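PDB 6WCD: DNA-(apurinic or apyrimidinic site) endonuclease 2 from Xenopus laevis, which cleaves DNA backbones as a weak AP endonuclease and a metal-dependent 3'-5' exonuclease in base excision repair, this chain being its catalytic domain. Local coordinates for residues L25-I29 with C72-T76; Y52-F56 with C317-T322. All coordinates share one frame; numbering follows the deposited sequence.

Contact 1: residues L25-I29 with C72-T76; sequences LDADI and CKSST. With BU1 (1,4-butanediol), chain D.
The long arm of Lys73 lies alongside the backbone of Ala27 and Asp28, and its outer carbons, CD and CE, pass the Ala27 carbonyl oxygen. Extended beyond CG, the chain brings Lys73 CE to 3.3 Å from Ala27 O. At its end Lys73 NZ stands 4.3 Å from Asp26 OD1, too far for a salt bridge. A water instead ties the ammonium to another acid: it accepts from Lys73 NZ at 2.8 Å and donates weakly to Asp28 OD2. At the base of the same residue, Lys73 N gives Asp28 O a nearly straight bond of 3.0 Å (169° at the hydrogen). Thr76 OG1 lies 2.9 Å from that same Asp28 O but also near Lys73 O, so its one proton has two possible acceptors. With chi1 at 52°, Thr76 turns OG1 to these carbonyls and leaves CG2 against Asp28 CB and Ile29 CG1. Where the strands 29-33 and 68-72 meet, Ile29 and Cys72 form an antiparallel non-hydrogen-bonded pair. The Asp28 carboxylate packs against the butanediol, whose C2 is 3.3 Å from Asp28 OD2 and 3.5 Å from Ser75 CB; Asp28 OD1 is held by Lys2 N. The buried Asp28 thus has its carbonyl and its carboxylate engaged separately, and the nearby ammonium of Lys73, linked through water, would probably favour the charged form of the acid.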
ATOM      1  N   LEU A  25      -8.670  14.137   0.383  1.00 14.97           N
ATOM      2  CA  LEU A  25      -7.273  13.748   0.270  1.00 14.96           C
ATOM      3  C   LEU A  25      -6.658  14.240  -1.028  1.00 18.28           C
ATOM      4  O   LEU A  25      -5.416  14.278  -1.155  1.00 17.11           O
ATOM      5  CB  LEU A  25      -7.142  12.241   0.385  1.00 14.14           C
ATOM      6  CG  LEU A  25      -7.506  11.665   1.725  1.00 14.00           C
ATOM      7  CD1 LEU A  25      -7.622  10.172   1.652  1.00 15.54           C
ATOM      8  CD2 LEU A  25      -6.442  12.031   2.770  1.00 16.84           C
ATOM      9  N   ASP A  26      -7.484  14.611  -2.011  1.00 16.96           N
ATOM     10  CA  ASP A  26      -7.085  15.303  -3.250  1.00 18.24           C
ATOM     11  C   ASP A  26      -5.938  14.572  -3.963  1.00 16.73           C
ATOM     12  O   ASP A  26      -4.833  15.111  -4.121  1.00 17.85           O
ATOM     13  CB  ASP A  26      -6.680  16.754  -2.968  1.00 19.30           C
ATOM     14  CG  ASP A  26      -6.536  17.583  -4.231  1.00 34.64           C
ATOM     15  OD1 ASP A  26      -7.088  17.184  -5.283  1.00 39.23           O
ATOM     16  OD2 ASP A  26      -5.850  18.615  -4.173  1.00 38.39           O
ATOM     17  N   ALA A  27      -6.236  13.363  -4.452  1.00 13.95           N
ATOM     18  CA  ALA A  27      -5.243  12.561  -5.132  1.00 13.25           C
ATOM     19  C   ALA A  27      -5.871  11.688  -6.215  1.00 13.56           C
ATOM     20  O   ALA A  27      -7.064  11.368  -6.166  1.00 16.90           O
ATOM     21  CB  ALA A  27      -4.488  11.645  -4.163  1.00 16.68           C
ATOM     22  N   ASP A  28      -5.058  11.292  -7.175  1.00 12.54           N
ATOM     23  CA  ASP A  28      -5.551  10.529  -8.313  1.00 14.46           C
ATOM     24  C   ASP A  28      -5.607   9.039  -8.041  1.00 12.48           C
ATOM     25  O   ASP A  28      -6.404   8.312  -8.670  1.00 13.45           O
ATOM     26  CB  ASP A  28      -4.633  10.735  -9.496  1.00 17.05           C
ATOM     27  CG  ASP A  28      -4.497  12.223  -9.846  1.00 30.49           C
ATOM     28  OD1 ASP A  28      -3.443  12.865  -9.579  1.00 19.08           O
ATOM     29  OD2 ASP A  28      -5.503  12.770 -10.316  1.00 34.91           O
ATOM     30  N   ILE A  29      -4.770   8.557  -7.153  1.00 10.89           N
ATOM     31  CA  ILE A  29      -4.748   7.179  -6.669  1.00 10.28           C
ATOM     32  C   ILE A  29      -4.693   7.258  -5.151  1.00 11.30           C
ATOM     33  O   ILE A  29      -3.783   7.915  -4.604  1.00 11.30           O
ATOM     34  CB  ILE A  29      -3.552   6.413  -7.220  1.00 11.41           C
ATOM     35  CG1 ILE A  29      -3.560   6.369  -8.760  1.00 11.91           C
ATOM     36  CG2 ILE A  29      -3.525   4.967  -6.655  1.00 15.32           C
ATOM     37  CD1 ILE A  29      -2.327   5.758  -9.395  1.00 15.14           C
ATOM     38  N   CYS A  72      -9.096   4.731  -7.646  1.00 11.70           N
ATOM     39  CA  CYS A  72      -8.559   5.483  -8.770  1.00 11.50           C
ATOM     40  C   CYS A  72      -9.592   6.461  -9.319  1.00 13.45           C
ATOM     41  O   CYS A  72     -10.748   6.108  -9.496  1.00 13.60           O
ATOM     42  CB  CYS A  72      -8.151   4.516  -9.890  1.00 12.83           C
ATOM     43  SG  CYS A  72      -6.943   3.337  -9.401  1.00 16.33           S
ATOM     44  N   LYS A  73      -9.181   7.708  -9.615  1.00 13.74           N
ATOM     45  CA  LYS A  73     -10.021   8.578 -10.393  1.00 13.76           C
ATOM     46  C   LYS A  73     -10.084   8.101 -11.850  1.00 18.21           C
ATOM     47  O   LYS A  73      -9.325   7.235 -12.274  1.00 17.33           O
ATOM     48  CB  LYS A  73      -9.511  10.017 -10.302  1.00 17.64           C
ATOM     49  CG  LYS A  73      -9.640  10.611  -8.916  1.00 16.39           C
ATOM     50  CD  LYS A  73      -9.363  12.106  -8.863  1.00 23.58           C
ATOM     51  CE  LYS A  73      -9.780  12.668  -7.504  1.00 22.01           C
ATOM     52  NZ  LYS A  73      -9.263  14.068  -7.306  1.00 34.74           N
ATOM     53  N   SER A  74     -11.019   8.660 -12.612  1.00 18.19           N
ATOM     54  CA  SER A  74     -11.140   8.315 -14.035  0.51 20.14           C
ATOM     55  C   SER A  74      -9.839   8.520 -14.779  1.00 20.57           C
ATOM     56  O   SER A  74      -9.548   7.778 -15.729  1.00 25.99           O
ATOM     57  CB  SER A  74     -12.268   9.148 -14.682  0.51 19.58           C
ATOM     58  OG  SER A  74     -11.975  10.531 -14.664  0.51 26.25           O
ATOM     59  N   SER A  75      -9.031   9.497 -14.350  1.00 19.52           N
ATOM     60  CA  SER A  75      -7.736   9.816 -14.963  1.00 22.95           C
ATOM     61  C   SER A  75      -6.731   8.677 -14.862  1.00 19.64           C
ATOM     62  O   SER A  75      -5.797   8.606 -15.701  1.00 20.88           O
ATOM     63  CB  SER A  75      -7.120  11.033 -14.240  1.00 21.31           C
ATOM     64  OG  SER A  75      -6.854  10.753 -12.875  1.00 28.66           O
ATOM     65  N   THR A  76      -6.887   7.772 -13.901  1.00 16.50           N
ATOM     66  CA  THR A  76      -5.894   6.757 -13.624  1.00 14.75           C
ATOM     67  C   THR A  76      -6.430   5.349 -13.693  1.00 16.96           C
ATOM     68  O   THR A  76      -5.825   4.452 -13.113  1.00 16.85           O
ATOM     69  CB  THR A  76      -5.258   6.956 -12.246  1.00 18.31           C
ATOM     70  OG1 THR A  76      -6.300   7.078 -11.275  1.00 19.43           O
ATOM     71  CG2 THR A  76      -4.440   8.157 -12.249  1.00 22.27           C
TER
HETATM   72  C1  BU1 D 403      -5.358  14.286 -14.694  1.00 64.40           C
HETATM   73  C2  BU1 D 403      -4.859  13.524 -13.460  1.00 51.67           C
HETATM   74  C3  BU1 D 403      -3.626  14.179 -12.837  1.00 40.99           C
HETATM   75  C4  BU1 D 403      -2.374  13.609 -13.487  1.00 50.66           C
HETATM   76  O5  BU1 D 403      -4.829  13.737 -15.877  1.00 50.27           O
HETATM   77  O6  BU1 D 403      -1.211  14.382 -13.277  1.00 21.86           O
HETATM   78  O   HOH W   1      -6.528  14.497  -7.678  1.00 28.37           O

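Contact 2: residues Y52-F56 with C317-T322; sequences YNSYF and CPPLCT
Strand 53-57, an outermost strand of the six-stranded sheet in this endonuclease/exonuclease/phosphatase (DNase I-like) fold, is covered here by the loop that follows strand 310-312, which makes a type I beta turn from Pro318 to Cys321. The Tyr55 ring carries much of the contact: its CE1 lies 3.5 Å from Cys321 CB, Leu320 CB approaches CD1, and Pro318 crosses the tyrosine at about a right angle, bringing CD to 3.3 Å from Tyr55 OH. Cys321 SG makes an oblique sulfur-aromatic contact, 4.7 Å from the ring centroid. Within the strand, Tyr55 OH donates to Asn53 OD1 at 2.7 Å, the amide oxygen lying in the plane of the ring at its edge. Replacing the tyrosine by an alanine would probably leave Asn53 OD1 without this donor and open a gap beside Pro318 and Cys321. Just after the turn, Thr322 N donates to Ser54 O at 3.0 Å. Turned by a chi1 of 55°, Thr322 sets OG1 2.7 Å from Ser54 OG, which is also hydrogen-bonded to Ala47 O outside the two segments. The CG2 branch of Thr322 meets Phe56 CD1 at 3.5 Å.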
ATOM      1  N   TYR A  52     -14.810   7.323  -8.453  1.00 15.41           N
ATOM      2  CA  TYR A  52     -13.660   6.459  -8.364  1.00 13.58           C
ATOM      3  C   TYR A  52     -14.006   5.078  -8.879  1.00 13.50           C
ATOM      4  O   TYR A  52     -15.172   4.651  -8.833  1.00 16.31           O
ATOM      5  CB  TYR A  52     -13.168   6.267  -6.929  1.00 13.76           C
ATOM      6  CG  TYR A  52     -12.768   7.568  -6.255  1.00 13.08           C
ATOM      7  CD1 TYR A  52     -13.739   8.353  -5.655  1.00 14.90           C
ATOM      8  CD2 TYR A  52     -11.463   8.036  -6.282  1.00 13.56           C
ATOM      9  CE1 TYR A  52     -13.414   9.582  -5.047  1.00 17.16           C
ATOM     10  CE2 TYR A  52     -11.127   9.292  -5.680  1.00 14.02           C
ATOM     11  CZ  TYR A  52     -12.120  10.024  -5.086  1.00 15.60           C
ATOM     12  OH  TYR A  52     -11.752  11.262  -4.542  1.00 17.57           O
ATOM     13  N   ASN A  53     -12.988   4.377  -9.379  1.00 13.51           N
ATOM     14  CA  ASN A  53     -13.069   2.948  -9.631  1.00 12.76           C
ATOM     15  C   ASN A  53     -12.096   2.288  -8.678  1.00 14.09           C
ATOM     16  O   ASN A  53     -10.957   2.759  -8.519  1.00 13.93           O
ATOM     17  CB  ASN A  53     -12.817   2.563 -11.096  1.00 13.41           C
ATOM     18  CG  ASN A  53     -11.554   3.126 -11.722  1.00 14.43           C
ATOM     19  OD1 ASN A  53     -10.550   2.399 -11.902  1.00 16.26           O
ATOM     20  ND2 ASN A  53     -11.580   4.391 -12.088  1.00 18.58           N
ATOM     21  N   SER A  54     -12.543   1.245  -7.986  1.00 12.49           N
ATOM     22  CA  SER A  54     -11.756   0.711  -6.885  1.00 11.54           C
ATOM     23  C   SER A  54     -11.502  -0.773  -7.000  1.00 11.57           C
ATOM     24  O   SER A  54     -12.246  -1.508  -7.633  1.00 13.27           O
ATOM     25  CB  SER A  54     -12.421   1.000  -5.550  1.00 14.00           C
ATOM     26  OG  SER A  54     -13.665   0.269  -5.411  1.00 15.50           O
ATOM     27  N   TYR A  55     -10.441  -1.185  -6.305  1.00 11.32           N
ATOM     28  CA  TYR A  55      -9.837  -2.524  -6.369  1.00 10.05           C
ATOM     29  C   TYR A  55      -9.486  -2.937  -4.956  1.00 10.83           C
ATOM     30  O   TYR A  55      -8.617  -2.343  -4.333  1.00 11.60           O
ATOM     31  CB  TYR A  55      -8.597  -2.519  -7.287  1.00 12.95           C
ATOM     32  CG  TYR A  55      -8.950  -1.905  -8.627  1.00 11.87           C
ATOM     33  CD1 TYR A  55      -9.458  -2.700  -9.661  1.00 12.65           C
ATOM     34  CD2 TYR A  55      -8.933  -0.512  -8.804  1.00 12.84           C
ATOM     35  CE1 TYR A  55      -9.934  -2.148 -10.843  1.00 13.92           C
ATOM     36  CE2 TYR A  55      -9.413   0.052  -9.964  1.00 11.60           C
ATOM     37  CZ  TYR A  55      -9.909  -0.775 -10.983  1.00 12.55           C
ATOM     38  OH  TYR A  55     -10.420  -0.255 -12.146  1.00 15.26           O
ATOM     39  N   PHE A  56     -10.161  -3.959  -4.467  1.00 12.72           N
ATOM     40  CA  PHE A  56     -10.022  -4.416  -3.080  1.00 11.92           C
ATOM     41  C   PHE A  56      -9.364  -5.777  -3.061  1.00 12.45           C
ATOM     42  O   PHE A  56      -9.616  -6.617  -3.948  1.00 15.67           O
ATOM     43  CB  PHE A  56     -11.379  -4.551  -2.370  1.00 11.40           C
ATOM     44  CG  PHE A  56     -11.925  -3.278  -1.801  1.00 12.99           C
ATOM     45  CD1 PHE A  56     -12.245  -2.211  -2.566  1.00 13.49           C
ATOM     46  CD2 PHE A  56     -12.149  -3.200  -0.444  1.00 13.04           C
ATOM     47  CE1 PHE A  56     -12.752  -1.029  -2.008  1.00 13.33           C
ATOM     48  CE2 PHE A  56     -12.646  -2.064   0.123  1.00 13.53           C
ATOM     49  CZ  PHE A  56     -12.998  -0.973  -0.669  1.00 12.96           C
ATOM     50  N   CYS A 317     -12.423  -0.553 -16.902  1.00 20.86           N
ATOM     51  CA  CYS A 317     -11.901  -1.068 -15.656  1.00 18.42           C
ATOM     52  C   CYS A 317     -11.614  -2.571 -15.753  1.00 17.18           C
ATOM     53  O   CYS A 317     -12.441  -3.328 -16.287  1.00 20.27           O
ATOM     54  CB  CYS A 317     -12.905  -0.829 -14.541  1.00 19.34           C
ATOM     55  SG  CYS A 317     -13.266   0.873 -14.192  1.00 23.04           S
ATOM     56  N   PRO A 318     -10.476  -3.033 -15.244  1.00 15.89           N
ATOM     57  CA  PRO A 318     -10.159  -4.447 -15.302  1.00 19.09           C
ATOM     58  C   PRO A 318     -11.074  -5.259 -14.391  1.00 18.91           C
ATOM     59  O   PRO A 318     -11.722  -4.696 -13.502  1.00 16.43           O
ATOM     60  CB  PRO A 318      -8.705  -4.516 -14.850  1.00 24.18           C
ATOM     61  CG  PRO A 318      -8.362  -3.211 -14.236  1.00 24.59           C
ATOM     62  CD  PRO A 318      -9.392  -2.205 -14.662  1.00 16.79           C
ATOM     63  N   PRO A 319     -11.106  -6.580 -14.545  1.00 18.41           N
ATOM     64  CA  PRO A 319     -12.170  -7.388 -13.903  1.00 18.60           C
ATOM     65  C   PRO A 319     -12.170  -7.366 -12.387  1.00 16.53           C
ATOM     66  O   PRO A 319     -13.207  -7.722 -11.792  1.00 19.25           O
ATOM     67  CB  PRO A 319     -11.881  -8.810 -14.425  1.00 24.05           C
ATOM     68  CG  PRO A 319     -11.208  -8.597 -15.736  1.00 25.49           C
ATOM     69  CD  PRO A 319     -10.384  -7.327 -15.600  1.00 21.10           C
ATOM     70  N   LEU A 320     -11.081  -7.014 -11.739  1.00 16.04           N
ATOM     71  CA  LEU A 320     -11.023  -6.967 -10.287  1.00 15.51           C
ATOM     72  C   LEU A 320     -11.855  -5.823  -9.738  1.00 17.57           C
ATOM     73  O   LEU A 320     -12.130  -5.797  -8.547  1.00 17.02           O
ATOM     74  CB  LEU A 320      -9.587  -6.814  -9.794  1.00 15.24           C
ATOM     75  CG  LEU A 320      -9.325  -6.841  -8.306  1.00 16.88           C
ATOM     76  CD1 LEU A 320      -9.800  -8.137  -7.660  1.00 22.77           C
ATOM     77  CD2 LEU A 320      -7.829  -6.683  -8.034  1.00 18.28           C
ATOM     78  N   CYS A 321     -12.238  -4.886 -10.558  1.00 15.28           N
ATOM     79  CA  CYS A 321     -12.947  -3.719 -10.044  1.00 14.18           C
ATOM     80  C   CYS A 321     -14.211  -4.143  -9.277  1.00 14.52           C
ATOM     81  O   CYS A 321     -14.973  -5.036  -9.701  1.00 16.35           O
ATOM     82  CB  CYS A 321     -13.339  -2.781 -11.181  1.00 15.67           C
ATOM     83  SG  CYS A 321     -14.079  -1.232 -10.676  1.00 17.59           S
ATOM     84  N   THR A 322     -14.439  -3.477  -8.140  1.00 14.37           N
ATOM     85  CA  THR A 322     -15.586  -3.737  -7.283  1.00 13.54           C
ATOM     86  C   THR A 322     -16.914  -3.571  -7.997  1.00 15.74           C
ATOM     87  O   THR A 322     -17.920  -4.184  -7.602  1.00 18.18           O
ATOM     88  CB  THR A 322     -15.555  -2.813  -6.071  1.00 15.94           C
ATOM     89  OG1 THR A 322     -15.467  -1.475  -6.516  1.00 17.02           O
ATOM     90  CG2 THR A 322     -14.390  -3.102  -5.158  1.00 15.88           C
TER
HETATM   91  O   HOH W   2     -15.540   0.817  -8.170  1.00 18.03           O
HETATM   92  O   HOH W   3     -12.098  -5.657  -5.848  1.00 17.83           O

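Overall arrangement
The two contacts are neighbours, their centres about 13 Å apart, and their segments alternate along the chain. Strand 68-72 lies between strands 29-33 and 53-57, so its end serves both: Cys72 O is 2.8 Å from Asn53 N, a probable hydrogen bond, and Lys73 CG packs 3.8 Å from Tyr52 CE2. Contact 1 joins the loops at the ends of two inner strands, and contact 2 closes the outer strand with a distant part of the chain. Neither is part of the catalytic centre. In contact 2 the Phe56 side chain is about 10 Å from that of the magnesium ligand Glu34, whereas contact 1 borders a butanediol pocket completed by Met1, Cys309, Gln310 and Pro311.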